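Local coordinates for protein putative oxidoreductase molybdopterin-binding subunit (PDB 4ZOH) that probably serves as the molybdenum-bearing catalytic subunit of an oxidoreductase of the xanthine dehydrogenase and aldehyde oxidase family, holding a pterin cytosine dinucleotide cofactor, at residues A[258-263]-A[340-345]; A[346-351]-A[360-365]. All blocks are in the same frame, centred on the assembly; numbering follows the deposited sequence.

Helix 336-353 takes part in both contacts, and shows how one helix can pack on a sheet and on a second helix at once. Contact 1 sets its earlier turns against strand 258-263, and contact 2 sets the following turns against 360-365; the two centres lie about 14 Å apart. They are joined directly: E344 OE1 of contact 1 forms a salt bridge of 2.8 Å with R362 NE of contact 2, while I346 CD1 packs against F262 CG at 3.8 Å. The cofactor lies nearer the contact 1 end, where the side chain of K258 is about 13 Å from the bound molybdenum and from the pterin cytosine dinucleotide.

Contact 1 (A[258-263]-A[340-345]); sequences KKLKFE and IYFIER
F342 meets L260 ring face to methylene and is at the centre of the contact, with L260 as its main partner. L260 CB sits 3.7 Å from the centroid of the F342 ring and only 6° off the ring normal, a CH-pi contact over the middle of the face. With L260 CG anti to the backbone N (chi1 -174°), one methyl, CD2, lies near the root of the ring, 3.8 Å from F342 CB. The far end of the ring reaches the strand backbone: F342 CZ lies 3.4 Å from K258 O, which stands at the ring edge, and 3.7 Å from L260 N. L279 of the neighbouring strand 272-282 and L305 of a loop touch both F342 and L260. Cutting F342 back to an alanine would probably leave L260 CB without its aromatic cover and K258 O without the ring edge, opening a gap between helix and strand.

The looser part belongs to the lysine side chains. K259 turns from the helix into a partly exposed position and pairs with E112; buried K258 brings CB no closer than 4.4 Å to F342 CE2 and carries its ammonium to E294 and E338. Polar ends thus find their partners beyond the interface, and the hold of helix on sheet here is mainly apolar, the ring face on aliphatic carbon and its edge toward a backbone carbonyl.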
loop_
_atom_site.group_PDB
_atom_site.type_symbol
_atom_site.label_atom_id
_atom_site.label_comp_id
_atom_site.label_asym_id
_atom_site.label_seq_id
_atom_site.Cartn_x
_atom_site.Cartn_y
_atom_site.Cartn_z
ATOM N N LYS A 258 11.382 -18.432 -36.494
ATOM C CA LYS A 258 11.835 -18.007 -37.832
ATOM C C LYS A 258 12.512 -19.141 -38.611
ATOM O O LYS A 258 13.219 -19.954 -38.031
ATOM C CB LYS A 258 12.743 -16.787 -37.759
ATOM C CG LYS A 258 12.144 -15.665 -36.964
ATOM C CD LYS A 258 13.088 -14.524 -36.825
ATOM C CE LYS A 258 12.318 -13.360 -36.215
ATOM N NZ LYS A 258 11.880 -13.783 -34.825
ATOM N N LYS A 259 12.282 -19.176 -39.920
ATOM C CA LYS A 259 12.752 -20.218 -40.855
ATOM C C LYS A 259 13.628 -19.579 -41.929
ATOM O O LYS A 259 13.215 -18.561 -42.554
ATOM C CB LYS A 259 11.528 -20.843 -41.548
ATOM C CG LYS A 259 11.762 -22.223 -42.165
ATOM C CD LYS A 259 10.596 -22.699 -43.025
ATOM C CE LYS A 259 9.847 -23.760 -42.299
ATOM N NZ LYS A 259 9.021 -24.451 -43.307
ATOM N N LEU A 260 14.821 -20.135 -42.169
ATOM C CA LEU A 260 15.644 -19.677 -43.316
ATOM C C LEU A 260 15.810 -20.773 -44.366
ATOM O O LEU A 260 16.341 -21.862 -44.046
ATOM C CB LEU A 260 17.011 -19.149 -42.884
ATOM C CG LEU A 260 17.820 -18.548 -44.007
ATOM C CD1 LEU A 260 17.231 -17.210 -44.436
ATOM C CD2 LEU A 260 19.248 -18.339 -43.508
ATOM N N LYS A 261 15.286 -20.510 -45.585
ATOM C CA LYS A 261 15.569 -21.313 -46.814
ATOM C C LYS A 261 16.806 -20.636 -47.345
ATOM O O LYS A 261 16.762 -19.429 -47.688
ATOM C CB LYS A 261 14.456 -21.200 -47.863
ATOM C CG LYS A 261 13.005 -21.280 -47.348
ATOM C CD LYS A 261 12.448 -22.707 -47.295
ATOM C CE LYS A 261 10.932 -22.777 -47.119
ATOM N NZ LYS A 261 10.219 -22.364 -48.367
ATOM N N PHE A 262 17.941 -21.351 -47.352
ATOM C CA PHE A 262 19.225 -20.668 -47.687
ATOM C C PHE A 262 19.935 -21.381 -48.834
ATOM O O PHE A 262 19.712 -22.554 -49.078
ATOM C CB PHE A 262 20.165 -20.502 -46.451
ATOM C CG PHE A 262 20.925 -21.765 -46.079
ATOM C CD1 PHE A 262 22.128 -22.115 -46.740
ATOM C CD2 PHE A 262 20.428 -22.625 -45.116
ATOM C CE1 PHE A 262 22.786 -23.306 -46.447
ATOM C CE2 PHE A 262 21.096 -23.794 -44.789
ATOM C CZ PHE A 262 22.288 -24.128 -45.447
ATOM N N GLU A 263 20.831 -20.674 -49.502
ATOM C CA GLU A 263 21.753 -21.334 -50.371
ATOM C C GLU A 263 23.031 -20.588 -50.165
ATOM O O GLU A 263 23.043 -19.361 -50.197
ATOM C CB GLU A 263 21.266 -21.298 -51.847
ATOM C CG GLU A 263 22.372 -21.343 -52.914
ATOM C CD GLU A 263 21.854 -21.482 -54.354
ATOM O OE1 GLU A 263 22.436 -22.299 -55.139
ATOM O OE2 GLU A 263 20.861 -20.794 -54.705
ATOM N N ILE A 340 22.395 -14.700 -36.080
ATOM C CA ILE A 340 23.659 -15.381 -35.705
ATOM C C ILE A 340 23.526 -16.929 -35.773
ATOM O O ILE A 340 24.389 -17.588 -36.330
ATOM C CB ILE A 340 24.210 -14.878 -34.343
ATOM C CG1 ILE A 340 24.488 -13.383 -34.375
ATOM C CG2 ILE A 340 25.425 -15.718 -33.829
ATOM C CD1 ILE A 340 25.392 -12.968 -35.548
ATOM N N TYR A 341 22.427 -17.507 -35.281
ATOM C CA TYR A 341 22.221 -18.934 -35.373
ATOM C C TYR A 341 22.276 -19.396 -36.851
ATOM O O TYR A 341 22.944 -20.411 -37.170
ATOM C CB TYR A 341 20.884 -19.310 -34.771
ATOM C CG TYR A 341 20.307 -20.686 -35.136
ATOM C CD1 TYR A 341 20.720 -21.842 -34.496
ATOM C CD2 TYR A 341 19.275 -20.815 -36.110
ATOM C CE1 TYR A 341 20.169 -23.105 -34.824
ATOM C CE2 TYR A 341 18.726 -22.060 -36.432
ATOM C CZ TYR A 341 19.162 -23.214 -35.793
ATOM O OH TYR A 341 18.554 -24.499 -36.095
ATOM N N PHE A 342 21.538 -18.672 -37.730
ATOM C CA PHE A 342 21.571 -18.967 -39.139
ATOM C C PHE A 342 22.978 -18.940 -39.743
ATOM O O PHE A 342 23.367 -19.966 -40.310
ATOM C CB PHE A 342 20.536 -18.123 -39.929
ATOM C CG PHE A 342 19.068 -18.488 -39.602
ATOM C CD1 PHE A 342 18.670 -19.780 -39.517
ATOM C CD2 PHE A 342 18.130 -17.497 -39.376
ATOM C CE1 PHE A 342 17.338 -20.112 -39.238
ATOM C CE2 PHE A 342 16.810 -17.804 -39.114
ATOM C CZ PHE A 342 16.409 -19.104 -39.010
ATOM N N ILE A 343 23.738 -17.843 -39.612
ATOM C CA ILE A 343 25.051 -17.799 -40.199
ATOM C C ILE A 343 26.014 -18.848 -39.560
ATOM O O ILE A 343 26.791 -19.482 -40.279
ATOM C CB ILE A 343 25.680 -16.377 -40.254
ATOM C CG1 ILE A 343 26.935 -16.368 -41.163
ATOM C CG2 ILE A 343 25.983 -15.760 -38.867
ATOM C CD1 ILE A 343 26.670 -16.839 -42.600
ATOM N N GLU A 344 25.936 -19.064 -38.236
ATOM C CA GLU A 344 26.850 -20.005 -37.547
ATOM C C GLU A 344 26.523 -21.452 -37.842
ATOM O O GLU A 344 27.430 -22.298 -37.947
ATOM C CB GLU A 344 26.940 -19.719 -36.052
ATOM C CG GLU A 344 27.481 -18.370 -35.729
ATOM C CD GLU A 344 28.923 -18.250 -36.219
ATOM O OE1 GLU A 344 29.759 -19.040 -35.698
ATOM O OE2 GLU A 344 29.179 -17.407 -37.148
ATOM N N ARG A 345 25.269 -21.767 -38.088
ATOM C CA ARG A 345 24.969 -23.083 -38.585
ATOM C C ARG A 345 25.477 -23.303 -40.039
ATOM O O ARG A 345 26.103 -24.332 -40.352
ATOM C CB ARG A 345 23.488 -23.336 -38.504
ATOM C CG ARG A 345 22.952 -23.454 -37.053
ATOM C CD ARG A 345 23.496 -24.698 -36.364
ATOM N NE ARG A 345 23.065 -25.898 -37.061
ATOM C CZ ARG A 345 23.874 -26.772 -37.661
ATOM N NH1 ARG A 345 25.210 -26.624 -37.588
ATOM N NH2 ARG A 345 23.328 -27.835 -38.285
#

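Contact 2 (A[346-351]-A[360-365]); sequences IVNIVA and EIRLKN
R362 presents its guanidinium to helix 346-351 in two ways, end-on to N348 and face-on to V347. R362 NH1 and NH2 both donate to N348 OD1, at 2.6 and 3.0 Å. The oxygen lies in the guanidinium plane, yet the amide plane is turned 64° from it, so the two donors differ: NH1 approaches nearly in line with the C=O bond, whereas NH2 stands above the carbonyl plane and makes the less straight bond. V347 CG1 lies over the centre of one guanidinium face, 3.6 Å from R362 CZ. With the bonds at the edge and E344 paired to NE, this should restrict rotation of the group. The backbone O of Q358 accepts from NH1, and its side-chain OE1 from N348 ND2.

Beside this polar grip, the I361 and V347 side chains run antiparallel alongside each other, with I361 CG2 3.6 Å from V347 CG1. The other isoleucine branch, CG1 anti to the backbone N (chi1 -153°), carries I361 CD1 across to A351 CB at 3.8 Å and, at about a right angle, to the V350 side chain.

The segment axes cross at 114°, 10.5 Å apart: two consecutive helices joined by a short link and packed crosswise, an arrangement of the alpha-alpha corner kind, within the molybdopterin cofactor-binding domain.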
loop_
_atom_site.group_PDB
_atom_site.type_symbol
_atom_site.label_atom_id
_atom_site.label_comp_id
_atom_site.label_asym_id
_atom_site.label_seq_id
_atom_site.Cartn_x
_atom_site.Cartn_y
_atom_site.Cartn_z
ATOM N N ILE A 346 25.208 -22.335 -40.909
ATOM C CA ILE A 346 25.592 -22.398 -42.301
ATOM C C ILE A 346 27.128 -22.625 -42.344
ATOM O O ILE A 346 27.537 -23.538 -42.998
ATOM C CB ILE A 346 25.150 -21.101 -43.063
ATOM C CG1 ILE A 346 23.631 -21.170 -43.395
ATOM C CG2 ILE A 346 25.946 -20.904 -44.365
ATOM C CD1 ILE A 346 23.052 -19.791 -43.652
ATOM N N VAL A 347 27.921 -21.797 -41.628
ATOM C CA VAL A 347 29.376 -21.903 -41.530
ATOM C C VAL A 347 29.812 -23.348 -41.161
ATOM O O VAL A 347 30.771 -23.899 -41.758
ATOM C CB VAL A 347 29.940 -20.906 -40.510
ATOM C CG1 VAL A 347 31.343 -21.301 -40.057
ATOM C CG2 VAL A 347 30.034 -19.509 -41.100
ATOM N N ASN A 348 29.099 -23.989 -40.237
ATOM C CA ASN A 348 29.488 -25.345 -39.881
ATOM C C ASN A 348 29.062 -26.341 -40.918
ATOM O O ASN A 348 29.714 -27.393 -41.114
ATOM C CB ASN A 348 28.982 -25.768 -38.502
ATOM C CG ASN A 348 29.980 -25.532 -37.411
ATOM O OD1 ASN A 348 30.727 -24.514 -37.352
ATOM N ND2 ASN A 348 30.049 -26.529 -36.549
ATOM N N ILE A 349 27.966 -26.021 -41.607
ATOM C CA ILE A 349 27.427 -26.962 -42.573
ATOM C C ILE A 349 28.439 -27.004 -43.712
ATOM O O ILE A 349 28.708 -28.047 -44.248
ATOM C CB ILE A 349 25.997 -26.576 -43.039
ATOM C CG1 ILE A 349 24.988 -27.045 -42.009
ATOM C CG2 ILE A 349 25.706 -27.131 -44.436
ATOM C CD1 ILE A 349 23.775 -26.176 -42.046
ATOM N N VAL A 350 29.002 -25.858 -44.030
ATOM C CA VAL A 350 29.942 -25.736 -45.104
ATOM C C VAL A 350 31.228 -26.482 -44.680
ATOM O O VAL A 350 31.630 -27.400 -45.401
ATOM C CB VAL A 350 30.229 -24.268 -45.396
ATOM C CG1 VAL A 350 31.456 -24.132 -46.282
ATOM C CG2 VAL A 350 29.023 -23.622 -46.071
ATOM N N ALA A 351 31.822 -26.072 -43.527
ATOM C CA ALA A 351 32.999 -26.731 -42.883
ATOM C C ALA A 351 32.878 -28.243 -42.948
ATOM O O ALA A 351 33.757 -28.893 -43.502
ATOM C CB ALA A 351 33.265 -26.215 -41.447
ATOM N N GLU A 360 39.029 -23.199 -38.045
ATOM C CA GLU A 360 39.858 -22.642 -39.153
ATOM C C GLU A 360 38.968 -21.835 -40.133
ATOM O O GLU A 360 39.297 -20.701 -40.533
ATOM C CB GLU A 360 40.691 -23.773 -39.892
ATOM C CG GLU A 360 41.915 -24.292 -39.110
ATOM C CD GLU A 360 42.986 -23.230 -38.843
ATOM O OE1 GLU A 360 43.272 -22.403 -39.737
ATOM O OE2 GLU A 360 43.539 -23.201 -37.722
ATOM N N ILE A 361 37.813 -22.397 -40.462
ATOM C CA ILE A 361 36.886 -21.697 -41.391
ATOM C C ILE A 361 36.532 -20.282 -40.885
ATOM O O ILE A 361 36.513 -19.310 -41.689
ATOM C CB ILE A 361 35.664 -22.560 -41.700
ATOM C CG1 ILE A 361 35.123 -22.173 -43.081
ATOM C CG2 ILE A 361 34.665 -22.459 -40.564
ATOM C CD1 ILE A 361 34.161 -23.199 -43.646
ATOM N N ARG A 362 36.388 -20.140 -39.553
ATOM C CA ARG A 362 36.072 -18.855 -38.979
ATOM C C ARG A 362 37.269 -17.894 -39.023
ATOM O O ARG A 362 37.114 -16.678 -39.289
ATOM C CB ARG A 362 35.445 -19.034 -37.529
ATOM C CG ARG A 362 34.128 -19.823 -37.505
ATOM C CD ARG A 362 33.559 -20.053 -36.073
ATOM N NE ARG A 362 32.134 -20.354 -36.161
ATOM C CZ ARG A 362 31.617 -21.526 -36.521
ATOM N NH1 ARG A 362 32.396 -22.589 -36.774
ATOM N NH2 ARG A 362 30.296 -21.658 -36.615
ATOM N N LEU A 363 38.467 -18.414 -38.726
ATOM C CA LEU A 363 39.686 -17.595 -38.843
ATOM C C LEU A 363 39.892 -17.195 -40.314
ATOM O O LEU A 363 40.379 -16.092 -40.546
ATOM C CB LEU A 363 40.952 -18.294 -38.306
ATOM C CG LEU A 363 41.019 -18.484 -36.787
ATOM C CD1 LEU A 363 42.085 -19.519 -36.516
ATOM C CD2 LEU A 363 41.295 -17.169 -36.084
ATOM N N LYS A 364 39.487 -18.077 -41.250
ATOM C CA LYS A 364 39.610 -17.806 -42.685
ATOM C C LYS A 364 38.718 -16.602 -43.119
ATOM O O LYS A 364 39.218 -15.632 -43.772
ATOM C CB LYS A 364 39.355 -19.063 -43.534
ATOM C CG LYS A 364 39.510 -18.772 -45.037
ATOM C CD LYS A 364 39.689 -19.979 -45.927
ATOM C CE LYS A 364 41.179 -20.321 -46.031
ATOM N NZ LYS A 364 41.474 -21.674 -46.595
ATOM N N ASN A 365 37.443 -16.624 -42.672
ATOM C CA ASN A 365 36.416 -15.677 -43.122
ATOM C C ASN A 365 36.207 -14.439 -42.319
ATOM O O ASN A 365 35.542 -13.527 -42.771
ATOM C CB ASN A 365 35.122 -16.409 -43.305
ATOM C CG ASN A 365 35.189 -17.406 -44.446
ATOM O OD1 ASN A 365 35.181 -17.016 -45.608
ATOM N ND2 ASN A 365 35.203 -18.679 -44.129
#